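Local coordinates for protein Hia (Haemophilus influenzae, PDB 1S7M) that mediates adhesion of the bacterium to host cells as a homotrimeric autotransporter of the outer membrane, this fragment being a host-binding part of its passenger region, at the interface of chains A and B. Sequence-based numbering; all coordinates share one arbitrary frame. Chains: chain A/B, Hia.

Contact 1: the interface of chains A and B. Residues chain A 115, 133-138; chain B 58, 75, 81, 84-85, 112-116.
The Trp-ring domain of this trimeric autotransporter adhesin is named for its tryptophan, and at the subunit interface of the homotrimer A:Trp115 meets its copy B:Trp115 edge to face, the ring planes 63° apart. CZ2 of A:Trp115 stands over the centre of the B:Trp115 ring, 3.6 Å from its CE2. Both side chains take the crowded first torsion, CG between the backbone N and the carbonyl carbon (chi1 49°). A:Val133 lays CB over one face of A:Trp115, towards its rim, while its CG1 packs on CB of B:Trp115.

Beyond this pair, A:Asn135, with CG anti to its backbone N (chi1 177°), uses both ends of its amide. A:Asn135 OD1 accepts from B:Gly114 N at 3.0 Å, with the donor in the carbonyl plane, and A:Asn135 ND2 donates to B:Thr85 O at 2.9 Å, from above that carbonyl's plane. CD1 of B:Leu113 lies against the amide carbon. A:Ala136 N binds B:Gly114 O almost along the C=O axis, and A:Ala136 O receives B:Lys75 NZ at 3.0 Å while lying at the edge of the B:Tyr81 ring. That ring is held between B:Val116 CG2 and B:Lys75 CG. The extended side chain of A:Glu138 crosses that of B:Tyr81 at about a right angle and takes B:Tyr81 OH on the anti lone pair of OE1 at 2.8 Å.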
loop_
_atom_site.group_PDB
_atom_site.type_symbol
_atom_site.label_atom_id
_atom_site.label_comp_id
_atom_site.label_asym_id
_atom_site.label_seq_id
_atom_site.Cartn_x
_atom_site.Cartn_y
_atom_site.Cartn_z
ATOM N N TRP A 115 -4.836 3.107 -8.707
ATOM C CA TRP A 115 -4.598 3.029 -10.128
ATOM C C TRP A 115 -5.671 3.833 -10.812
ATOM O O TRP A 115 -6.643 4.277 -10.173
ATOM C CB TRP A 115 -4.574 1.586 -10.653
ATOM C CG TRP A 115 -5.715 0.705 -10.225
ATOM C CD1 TRP A 115 -5.894 0.133 -8.996
ATOM C CD2 TRP A 115 -6.811 0.264 -11.045
ATOM N NE1 TRP A 115 -7.041 -0.644 -9.002
ATOM C CE2 TRP A 115 -7.619 -0.582 -10.241
ATOM C CE3 TRP A 115 -7.182 0.496 -12.384
ATOM C CZ2 TRP A 115 -8.777 -1.199 -10.730
ATOM C CZ3 TRP A 115 -8.331 -0.112 -12.877
ATOM C CH2 TRP A 115 -9.120 -0.958 -12.048
ATOM N N VAL A 133 -8.975 4.428 -8.609
ATOM C CA VAL A 133 -9.399 3.271 -7.839
ATOM C C VAL A 133 -8.402 3.142 -6.684
ATOM O O VAL A 133 -7.296 2.575 -6.838
ATOM C CB VAL A 133 -9.364 1.975 -8.665
ATOM C CG1 VAL A 133 -9.918 0.755 -7.810
ATOM C CG2 VAL A 133 -10.192 2.140 -9.902
ATOM N N ARG A 134 -8.750 3.710 -5.537
ATOM C CA ARG A 134 -7.859 3.587 -4.405
ATOM C C ARG A 134 -8.364 2.451 -3.529
ATOM O O ARG A 134 -9.273 1.709 -3.914
ATOM C CB ARG A 134 -7.791 4.894 -3.630
ATOM C CG ARG A 134 -7.414 6.071 -4.491
ATOM C CD ARG A 134 -7.080 7.264 -3.632
ATOM N NE ARG A 134 -6.960 8.483 -4.425
ATOM C CZ ARG A 134 -6.573 9.656 -3.929
ATOM N NH1 ARG A 134 -6.270 9.766 -2.647
ATOM N NH2 ARG A 134 -6.493 10.713 -4.711
ATOM N N ASN A 135 -7.774 2.323 -2.355
ATOM C CA ASN A 135 -8.168 1.278 -1.436
ATOM C C ASN A 135 -9.669 1.412 -1.133
ATOM O O ASN A 135 -10.171 2.519 -0.985
ATOM C CB ASN A 135 -7.343 1.415 -0.159
ATOM C CG ASN A 135 -7.729 0.423 0.880
ATOM O OD1 ASN A 135 -7.588 -0.788 0.691
ATOM N ND2 ASN A 135 -8.230 0.921 2.000
ATOM N N ALA A 136 -10.352 0.269 -1.069
ATOM C CA ALA A 136 -11.782 0.177 -0.759
ATOM C C ALA A 136 -12.730 0.855 -1.765
ATOM O O ALA A 136 -13.863 1.214 -1.416
ATOM C CB ALA A 136 -12.051 0.685 0.668
ATOM N N ASN A 137 -12.248 1.043 -2.997
ATOM C CA ASN A 137 -13.059 1.575 -4.070
ATOM C C ASN A 137 -13.551 0.317 -4.768
ATOM O O ASN A 137 -12.933 -0.747 -4.651
ATOM C CB ASN A 137 -12.243 2.438 -5.071
ATOM C CG ASN A 137 -12.294 3.937 -4.747
ATOM O OD1 ASN A 137 -13.349 4.474 -4.360
ATOM N ND2 ASN A 137 -11.171 4.615 -4.911
ATOM N N GLU A 138 -14.654 0.427 -5.495
ATOM C CA GLU A 138 -15.224 -0.715 -6.215
ATOM C C GLU A 138 -15.346 -0.443 -7.705
ATOM O O GLU A 138 -15.684 0.654 -8.114
ATOM C CB GLU A 138 -16.641 -1.044 -5.685
ATOM C CG GLU A 138 -17.319 -2.234 -6.388
ATOM C CD GLU A 138 -18.736 -2.558 -5.830
ATOM O OE1 GLU A 138 -19.072 -2.062 -4.736
ATOM O OE2 GLU A 138 -19.491 -3.305 -6.488
ATOM N N PHE B 58 -12.454 -3.115 7.763
ATOM C CA PHE B 58 -13.883 -2.921 7.678
ATOM C C PHE B 58 -14.584 -4.155 8.232
ATOM O O PHE B 58 -14.201 -5.294 7.928
ATOM C CB PHE B 58 -14.297 -2.688 6.229
ATOM C CG PHE B 58 -14.043 -1.290 5.758
ATOM C CD1 PHE B 58 -13.162 -1.041 4.703
ATOM C CD2 PHE B 58 -14.686 -0.220 6.366
ATOM C CE1 PHE B 58 -12.927 0.260 4.258
ATOM C CE2 PHE B 58 -14.462 1.079 5.930
ATOM C CZ PHE B 58 -13.569 1.317 4.859
ATOM N N LYS B 75 -19.512 1.084 3.967
ATOM C CA LYS B 75 -18.482 0.068 3.748
ATOM C C LYS B 75 -18.282 -0.814 4.973
ATOM O O LYS B 75 -17.970 -2.003 4.847
ATOM C CB LYS B 75 -17.164 0.734 3.325
ATOM C CG LYS B 75 -17.229 1.291 1.911
ATOM C CD LYS B 75 -16.051 2.183 1.535
ATOM C CE LYS B 75 -16.237 2.704 0.101
ATOM N NZ LYS B 75 -15.195 3.677 -0.325
ATOM N N TYR B 81 -16.744 -5.714 1.336
ATOM C CA TYR B 81 -15.622 -4.919 1.805
ATOM C C TYR B 81 -14.959 -5.433 3.068
ATOM O O TYR B 81 -13.956 -4.866 3.520
ATOM C CB TYR B 81 -16.092 -3.489 2.093
ATOM C CG TYR B 81 -16.540 -2.733 0.886
ATOM C CD1 TYR B 81 -17.762 -3.025 0.274
ATOM C CD2 TYR B 81 -15.723 -1.754 0.309
ATOM C CE1 TYR B 81 -18.164 -2.366 -0.886
ATOM C CE2 TYR B 81 -16.115 -1.084 -0.856
ATOM C CZ TYR B 81 -17.333 -1.399 -1.450
ATOM O OH TYR B 81 -17.718 -0.785 -2.623
ATOM N N LEU B 84 -10.963 -5.478 4.341
ATOM C CA LEU B 84 -10.180 -4.410 3.718
ATOM C C LEU B 84 -9.815 -3.373 4.756
ATOM O O LEU B 84 -10.590 -3.119 5.673
ATOM C CB LEU B 84 -10.969 -3.744 2.595
ATOM C CG LEU B 84 -11.172 -4.614 1.366
ATOM C CD1 LEU B 84 -11.928 -3.827 0.288
ATOM C CD2 LEU B 84 -9.798 -5.079 0.857
ATOM N N THR B 85 -8.626 -2.785 4.621
ATOM C CA THR B 85 -8.170 -1.763 5.551
ATOM C C THR B 85 -9.097 -0.555 5.471
ATOM O O THR B 85 -9.527 -0.171 4.391
ATOM C CB THR B 85 -6.704 -1.313 5.237
ATOM O OG1 THR B 85 -5.820 -2.425 5.401
ATOM C CG2 THR B 85 -6.263 -0.221 6.178
ATOM N N GLY B 112 -4.456 -5.642 4.209
ATOM C CA GLY B 112 -5.877 -5.388 4.013
ATOM C C GLY B 112 -6.203 -4.421 2.875
ATOM O O GLY B 112 -7.369 -4.081 2.656
ATOM N N LEU B 113 -5.183 -3.953 2.152
ATOM C CA LEU B 113 -5.412 -3.040 1.031
ATOM C C LEU B 113 -5.976 -3.822 -0.164
ATOM O O LEU B 113 -5.565 -4.942 -0.446
ATOM C CB LEU B 113 -4.095 -2.386 0.613
ATOM C CG LEU B 113 -3.687 -0.977 1.036
ATOM C CD1 LEU B 113 -4.356 -0.539 2.317
ATOM C CD2 LEU B 113 -2.171 -0.934 1.123
ATOM N N GLY B 114 -6.914 -3.216 -0.873
ATOM C CA GLY B 114 -7.488 -3.874 -2.033
ATOM C C GLY B 114 -8.717 -3.142 -2.534
ATOM O O GLY B 114 -9.236 -2.235 -1.875
ATOM N N TRP B 115 -9.164 -3.493 -3.726
ATOM C CA TRP B 115 -10.364 -2.868 -4.239
ATOM C C TRP B 115 -11.394 -3.972 -4.498
ATOM O O TRP B 115 -11.044 -5.161 -4.633
ATOM C CB TRP B 115 -10.071 -2.028 -5.521
ATOM C CG TRP B 115 -9.271 -2.735 -6.547
ATOM C CD1 TRP B 115 -7.918 -2.970 -6.517
ATOM C CD2 TRP B 115 -9.751 -3.335 -7.752
ATOM N NE1 TRP B 115 -7.539 -3.672 -7.624
ATOM C CE2 TRP B 115 -8.641 -3.910 -8.402
ATOM C CE3 TRP B 115 -11.008 -3.443 -8.347
ATOM C CZ2 TRP B 115 -8.747 -4.580 -9.614
ATOM C CZ3 TRP B 115 -11.113 -4.108 -9.554
ATOM C CH2 TRP B 115 -9.987 -4.666 -10.175
ATOM N N VAL B 116 -12.663 -3.588 -4.541
ATOM C CA VAL B 116 -13.732 -4.547 -4.790
ATOM C C VAL B 116 -14.050 -4.665 -6.264
ATOM O O VAL B 116 -14.258 -3.654 -6.932
ATOM C CB VAL B 116 -15.050 -4.135 -4.051
ATOM C CG1 VAL B 116 -16.213 -5.061 -4.457
ATOM C CG2 VAL B 116 -14.826 -4.197 -2.537
#

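Contact 2: the interface of chains A and B. Residues chain A 139, 141, 149-153, 158-160; chain B 117-119, 121, 129, 140.
With CG anti to its backbone N (chi1 168°), B:Tyr129 swings its ring across strand 147-154 of chain A, and A:Thr153, its OG1 anti to the carbonyl carbon (chi1 -59°), turns that hydroxyl to the ring's edge. The two hydroxyls, A:Thr153 OG1 and B:Tyr129 OH, share a hydrogen bond of 3.0 Å. One face of the tyrosine lies on the backbone of A:Gly151 and A:Lys152, the carbonyl carbon of A:Gly151 sitting 3.7 Å from the ring centroid. CB and CG of A:Arg158 pack by the phenol oxygen.

B:Ile117, CG1 anti to its backbone N (chi1 -174°), sends CD1 tip to tip against CD1 of A:Ile160 at 3.8 Å, while its CG1 lies in plane at the edge of the A:Phe141 ring, the two side chains crossing obliquely. Parallel strand pairing frames these side chains. B:Ser118 N donates to A:Val139 O in the carbonyl plane, and A:Phe141 N returns a bond to B:Ser118 O. A:Gly151 N binds B:Lys121 O at 2.9 Å. B:Lys140 N donates to A:Arg158 O from above the carbonyl plane, and A:Ile160 N meets B:Lys140 O at 2.7 Å. A:Glu159 and B:Lys140 run side by side, their tips joined through a water. The site knits strands of two subunits together and so contributes to holding the homotrimer together.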
loop_
_atom_site.group_PDB
_atom_site.type_symbol
_atom_site.label_atom_id
_atom_site.label_comp_id
_atom_site.label_asym_id
_atom_site.label_seq_id
_atom_site.Cartn_x
_atom_site.Cartn_y
_atom_site.Cartn_z
ATOM N N VAL A 139 -15.079 -1.463 -8.498
ATOM C CA VAL A 139 -15.192 -1.381 -9.944
ATOM C C VAL A 139 -16.162 -2.501 -10.337
ATOM O O VAL A 139 -15.969 -3.660 -9.978
ATOM C CB VAL A 139 -13.833 -1.618 -10.657
ATOM C CG1 VAL A 139 -14.044 -1.650 -12.162
ATOM C CG2 VAL A 139 -12.841 -0.520 -10.293
ATOM N N PHE A 141 -18.310 -4.342 -13.568
ATOM C CA PHE A 141 -18.448 -4.522 -14.997
ATOM C C PHE A 141 -19.897 -4.947 -15.251
ATOM O O PHE A 141 -20.341 -6.020 -14.806
ATOM C CB PHE A 141 -17.433 -5.559 -15.475
ATOM C CG PHE A 141 -16.000 -5.152 -15.200
ATOM C CD1 PHE A 141 -15.407 -5.412 -13.955
ATOM C CD2 PHE A 141 -15.272 -4.431 -16.155
ATOM C CE1 PHE A 141 -14.105 -4.954 -13.666
ATOM C CE2 PHE A 141 -13.974 -3.968 -15.869
ATOM C CZ PHE A 141 -13.390 -4.229 -14.622
ATOM N N VAL A 149 -22.337 -9.667 -19.071
ATOM C CA VAL A 149 -21.069 -9.597 -18.355
ATOM C C VAL A 149 -21.168 -10.296 -16.997
ATOM O O VAL A 149 -21.920 -9.862 -16.124
ATOM C CB VAL A 149 -20.650 -8.112 -18.148
ATOM C CG1 VAL A 149 -19.254 -8.040 -17.604
ATOM C CG2 VAL A 149 -20.769 -7.356 -19.460
ATOM N N SER A 150 -20.395 -11.366 -16.820
ATOM C CA SER A 150 -20.431 -12.127 -15.560
ATOM C C SER A 150 -19.060 -12.386 -14.961
ATOM O O SER A 150 -18.057 -12.433 -15.680
ATOM C CB SER A 150 -21.134 -13.481 -15.770
ATOM O OG SER A 150 -20.372 -14.299 -16.645
ATOM N N GLY A 151 -19.036 -12.583 -13.642
ATOM C CA GLY A 151 -17.782 -12.840 -12.942
ATOM C C GLY A 151 -17.755 -14.158 -12.165
ATOM O O GLY A 151 -18.801 -14.768 -11.907
ATOM N N LYS A 152 -16.553 -14.586 -11.788
ATOM C CA LYS A 152 -16.361 -15.829 -11.040
ATOM C C LYS A 152 -14.885 -16.001 -10.668
ATOM O O LYS A 152 -14.013 -15.821 -11.508
ATOM C CB LYS A 152 -16.819 -17.017 -11.907
ATOM C CG LYS A 152 -16.393 -18.391 -11.413
ATOM C CD LYS A 152 -16.986 -18.708 -10.049
ATOM C CE LYS A 152 -18.259 -19.544 -10.160
ATOM N NZ LYS A 152 -17.980 -20.868 -10.783
ATOM N N THR A 153 -14.600 -16.351 -9.418
ATOM C CA THR A 153 -13.209 -16.571 -9.032
ATOM C C THR A 153 -12.871 -18.025 -9.347
ATOM O O THR A 153 -13.461 -18.937 -8.802
ATOM C CB THR A 153 -12.985 -16.285 -7.545
ATOM O OG1 THR A 153 -13.342 -14.918 -7.267
ATOM C CG2 THR A 153 -11.519 -16.522 -7.168
ATOM N N ARG A 158 -9.796 -13.655 -10.491
ATOM C CA ARG A 158 -11.098 -13.049 -10.521
ATOM C C ARG A 158 -11.304 -12.921 -12.041
ATOM O O ARG A 158 -10.673 -12.092 -12.719
ATOM C CB ARG A 158 -11.104 -11.691 -9.850
ATOM C CG ARG A 158 -10.998 -11.711 -8.354
ATOM C CD ARG A 158 -9.576 -12.010 -7.810
ATOM N NE ARG A 158 -9.540 -11.842 -6.351
ATOM C CZ ARG A 158 -9.285 -12.826 -5.486
ATOM N NH1 ARG A 158 -9.023 -14.036 -5.936
ATOM N NH2 ARG A 158 -9.341 -12.613 -4.176
ATOM N N GLU A 159 -12.173 -13.768 -12.583
ATOM C CA GLU A 159 -12.417 -13.779 -14.013
ATOM C C GLU A 159 -13.714 -13.094 -14.426
ATOM O O GLU A 159 -14.775 -13.351 -13.859
ATOM C CB GLU A 159 -12.374 -15.226 -14.534
ATOM C CG GLU A 159 -10.987 -15.911 -14.423
ATOM C CD GLU A 159 -10.904 -17.208 -15.221
ATOM O OE1 GLU A 159 -9.784 -17.653 -15.554
ATOM O OE2 GLU A 159 -11.964 -17.786 -15.522
ATOM N N ILE A 160 -13.613 -12.182 -15.392
ATOM C CA ILE A 160 -14.802 -11.493 -15.898
ATOM C C ILE A 160 -15.011 -11.996 -17.316
ATOM O O ILE A 160 -14.119 -11.894 -18.174
ATOM C CB ILE A 160 -14.631 -9.959 -15.916
ATOM C CG1 ILE A 160 -14.276 -9.462 -14.521
ATOM C CG2 ILE A 160 -15.918 -9.302 -16.398
ATOM C CD1 ILE A 160 -15.290 -9.824 -13.447
ATOM N N ILE B 117 -14.053 -5.887 -6.788
ATOM C CA ILE B 117 -14.439 -6.072 -8.178
ATOM C C ILE B 117 -15.801 -6.766 -8.167
ATOM O O ILE B 117 -16.015 -7.721 -7.404
ATOM C CB ILE B 117 -13.415 -6.898 -8.993
ATOM C CG1 ILE B 117 -13.839 -6.899 -10.458
ATOM C CG2 ILE B 117 -13.285 -8.337 -8.462
ATOM C CD1 ILE B 117 -12.903 -7.682 -11.388
ATOM N N SER B 118 -16.725 -6.269 -8.990
ATOM C CA SER B 118 -18.068 -6.827 -9.057
ATOM C C SER B 118 -18.688 -6.857 -10.455
ATOM O O SER B 118 -18.216 -6.209 -11.413
ATOM C CB SER B 118 -18.983 -6.043 -8.126
ATOM O OG SER B 118 -19.062 -4.690 -8.538
ATOM N N ALA B 119 -19.754 -7.640 -10.558
ATOM C CA ALA B 119 -20.501 -7.785 -11.788
ATOM C C ALA B 119 -21.928 -8.135 -11.332
ATOM O O ALA B 119 -22.127 -8.593 -10.197
ATOM C CB ALA B 119 -19.899 -8.898 -12.633
ATOM N N LYS B 121 -23.800 -10.396 -12.672
ATOM C CA LYS B 121 -24.032 -11.792 -12.980
ATOM C C LYS B 121 -22.834 -12.634 -12.565
ATOM O O LYS B 121 -21.693 -12.179 -12.632
ATOM C CB LYS B 121 -24.252 -11.963 -14.478
ATOM C CG LYS B 121 -25.518 -11.306 -15.006
ATOM C CD LYS B 121 -25.519 -11.239 -16.539
ATOM C CE LYS B 121 -26.849 -10.703 -17.076
ATOM N NZ LYS B 121 -27.954 -11.700 -16.857
ATOM N N TYR B 129 -21.999 -10.997 -8.538
ATOM C CA TYR B 129 -20.648 -11.419 -8.219
ATOM C C TYR B 129 -19.822 -10.298 -7.608
ATOM O O TYR B 129 -20.019 -9.118 -7.890
ATOM C CB TYR B 129 -19.935 -11.930 -9.466
ATOM C CG TYR B 129 -18.443 -12.107 -9.274
ATOM C CD1 TYR B 129 -17.921 -13.246 -8.656
ATOM C CD2 TYR B 129 -17.548 -11.130 -9.725
ATOM C CE1 TYR B 129 -16.558 -13.413 -8.500
ATOM C CE2 TYR B 129 -16.175 -11.285 -9.577
ATOM C CZ TYR B 129 -15.683 -12.420 -8.974
ATOM O OH TYR B 129 -14.324 -12.592 -8.896
ATOM N N LYS B 140 -8.726 -11.535 -14.586
ATOM C CA LYS B 140 -8.675 -11.952 -15.981
ATOM C C LYS B 140 -9.929 -11.576 -16.736
ATOM O O LYS B 140 -11.052 -11.793 -16.249
ATOM C CB LYS B 140 -8.462 -13.462 -16.086
ATOM C CG LYS B 140 -7.953 -13.884 -17.427
ATOM C CD LYS B 140 -7.604 -15.351 -17.423
ATOM C CE LYS B 140 -6.909 -15.709 -18.715
ATOM N NZ LYS B 140 -6.771 -17.164 -18.895
HETATM O O HOH W 1 -9.010 -18.657 -17.680
#

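Contact 3: the interface of chains A and B. Residues chain A 153, 156-158; chain B 131-133, 138-140.
A:Arg158 leaves strand 157-164 with CG anti to its carbonyl carbon and bends sharply at the second torsion (chi2 76°), which turns it towards strand 129-134 of chain B. Its CB passes 3.8 Å from B:Glu138 O, the carbonyl that also accepts A:Arg158 N nearly along its C=O axis. CG lies beside CB of B:Asp131, and CD runs on past B:Glu138 O. At the tip, NE and NH2 grip one atom side-on: B:Gln132 O takes A:Arg158 NE at 2.8 Å and A:Arg158 NH2 at 3.0 Å, both within the guanidinium plane. A:Arg158 NH1 turns back to its own chain and donates to A:Gly156 O at 2.8 Å, which should restrain rotation of the guanidinium.

Over one face, the carboxylate of B:Asp131 stacks with planes 17° apart, OD2 above the centre; the salt bridge is loose, A:Arg158 NH2 to B:Asp131 OD1 being 3.7 Å. B:Asp131 is itself positioned by B:Gln132 N at OD1 and by A:Thr153 OG1, which donates to the anti lone pair of OD2. These donors and the arginine would be expected to stabilise its negative charge.

At the preceding residue, A:Arg157 lies alongside B:Glu138, pointing the same way, A:Arg157 NE reaching B:Glu138 OE2 at 2.9 Å from above the carboxylate plane. A water joins A:Gly156 O to B:Glu138 N. The contact ties the start of strand 157-164 to two strands of the neighbouring subunit, joining the homotrimer by charge and backbone recognition.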
loop_
_atom_site.group_PDB
_atom_site.type_symbol
_atom_site.label_atom_id
_atom_site.label_comp_id
_atom_site.label_asym_id
_atom_site.label_seq_id
_atom_site.Cartn_x
_atom_site.Cartn_y
_atom_site.Cartn_z
ATOM N N THR A 153 -14.600 -16.351 -9.418
ATOM C CA THR A 153 -13.209 -16.571 -9.032
ATOM C C THR A 153 -12.871 -18.025 -9.347
ATOM O O THR A 153 -13.461 -18.937 -8.802
ATOM C CB THR A 153 -12.985 -16.285 -7.545
ATOM O OG1 THR A 153 -13.342 -14.918 -7.267
ATOM C CG2 THR A 153 -11.519 -16.522 -7.168
ATOM N N GLY A 156 -7.955 -19.066 -8.414
ATOM C CA GLY A 156 -7.353 -17.866 -7.877
ATOM C C GLY A 156 -7.718 -16.582 -8.608
ATOM O O GLY A 156 -7.830 -15.514 -7.998
ATOM N N ARG A 157 -7.925 -16.689 -9.913
ATOM C CA ARG A 157 -8.249 -15.519 -10.719
ATOM C C ARG A 157 -9.682 -14.970 -10.640
ATOM O O ARG A 157 -10.668 -15.720 -10.693
ATOM C CB ARG A 157 -7.918 -15.801 -12.183
ATOM C CG ARG A 157 -6.485 -16.236 -12.451
ATOM C CD ARG A 157 -6.244 -16.412 -13.947
ATOM N NE ARG A 157 -4.915 -16.947 -14.253
ATOM C CZ ARG A 157 -4.600 -18.246 -14.239
ATOM N NH1 ARG A 157 -5.512 -19.164 -13.929
ATOM N NH2 ARG A 157 -3.371 -18.637 -14.561
ATOM N N ARG A 158 -9.796 -13.655 -10.491
ATOM C CA ARG A 158 -11.098 -13.049 -10.521
ATOM C C ARG A 158 -11.304 -12.921 -12.041
ATOM O O ARG A 158 -10.673 -12.092 -12.719
ATOM C CB ARG A 158 -11.104 -11.691 -9.850
ATOM C CG ARG A 158 -10.998 -11.711 -8.354
ATOM C CD ARG A 158 -9.576 -12.010 -7.810
ATOM N NE ARG A 158 -9.540 -11.842 -6.351
ATOM C CZ ARG A 158 -9.285 -12.826 -5.486
ATOM N NH1 ARG A 158 -9.023 -14.036 -5.936
ATOM N NH2 ARG A 158 -9.341 -12.613 -4.176
ATOM N N ASP B 131 -15.755 -9.869 -5.374
ATOM C CA ASP B 131 -14.599 -10.398 -4.702
ATOM C C ASP B 131 -13.688 -9.202 -4.433
ATOM O O ASP B 131 -13.996 -8.063 -4.812
ATOM C CB ASP B 131 -13.905 -11.458 -5.553
ATOM C CG ASP B 131 -13.210 -12.516 -4.702
ATOM O OD1 ASP B 131 -12.992 -12.265 -3.497
ATOM O OD2 ASP B 131 -12.864 -13.592 -5.235
ATOM N N GLN B 132 -12.599 -9.436 -3.719
ATOM C CA GLN B 132 -11.691 -8.346 -3.440
ATOM C C GLN B 132 -10.441 -8.608 -4.257
ATOM O O GLN B 132 -10.093 -9.767 -4.527
ATOM C CB GLN B 132 -11.330 -8.289 -1.956
ATOM C CG GLN B 132 -12.518 -8.232 -0.995
ATOM C CD GLN B 132 -12.067 -8.088 0.449
ATOM O OE1 GLN B 132 -10.986 -8.549 0.816
ATOM N NE2 GLN B 132 -12.892 -7.451 1.274
ATOM N N VAL B 133 -9.786 -7.533 -4.677
ATOM C CA VAL B 133 -8.540 -7.664 -5.434
ATOM C C VAL B 133 -7.513 -7.001 -4.569
ATOM O O VAL B 133 -7.414 -5.778 -4.530
ATOM C CB VAL B 133 -8.612 -6.968 -6.818
ATOM C CG1 VAL B 133 -7.304 -7.228 -7.612
ATOM C CG2 VAL B 133 -9.801 -7.544 -7.612
ATOM N N GLU B 138 -5.074 -11.668 -9.113
ATOM C CA GLU B 138 -5.112 -11.532 -10.558
ATOM C C GLU B 138 -6.533 -11.396 -11.098
ATOM O O GLU B 138 -7.444 -12.123 -10.669
ATOM C CB GLU B 138 -4.444 -12.737 -11.206
ATOM C CG GLU B 138 -4.420 -12.656 -12.736
ATOM C CD GLU B 138 -3.658 -13.782 -13.374
ATOM O OE1 GLU B 138 -2.692 -14.266 -12.753
ATOM O OE2 GLU B 138 -4.007 -14.180 -14.505
ATOM N N VAL B 139 -6.733 -10.442 -12.006
ATOM C CA VAL B 139 -8.032 -10.243 -12.635
ATOM C C VAL B 139 -7.892 -10.606 -14.121
ATOM O O VAL B 139 -7.042 -10.054 -14.831
ATOM C CB VAL B 139 -8.528 -8.782 -12.522
ATOM C CG1 VAL B 139 -9.875 -8.623 -13.239
ATOM C CG2 VAL B 139 -8.657 -8.384 -11.076
ATOM N N LYS B 140 -8.726 -11.535 -14.586
ATOM C CA LYS B 140 -8.675 -11.952 -15.981
ATOM C C LYS B 140 -9.929 -11.576 -16.736
ATOM O O LYS B 140 -11.052 -11.793 -16.249
ATOM C CB LYS B 140 -8.462 -13.462 -16.086
ATOM C CG LYS B 140 -7.953 -13.884 -17.427
ATOM C CD LYS B 140 -7.604 -15.351 -17.423
ATOM C CE LYS B 140 -6.909 -15.709 -18.715
ATOM N NZ LYS B 140 -6.771 -17.164 -18.895
HETATM O O HOH W 2 -5.675 -13.753 -7.441
#

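Contact 2 and contact 3 are neighbours, their C-alpha centres about 8 Å apart, and they share A:Thr153, A:Arg158 and B:Lys140. The C-alpha centre of contact 1 lies about 16 Å from that of contact 2 and about 14 Å from that of contact 3, but strands continue between them: strand 114-119 of chain B and strand 138-143 of chain A run from contact 1 into contact 2, while strand 129-134 of chain B serves contacts 2 and 3. The three therefore form one continuous interface of interlocked strands. Repeated round the three copies, it would make each subunit depend on its neighbours, consistent with a homotrimeric adhesin.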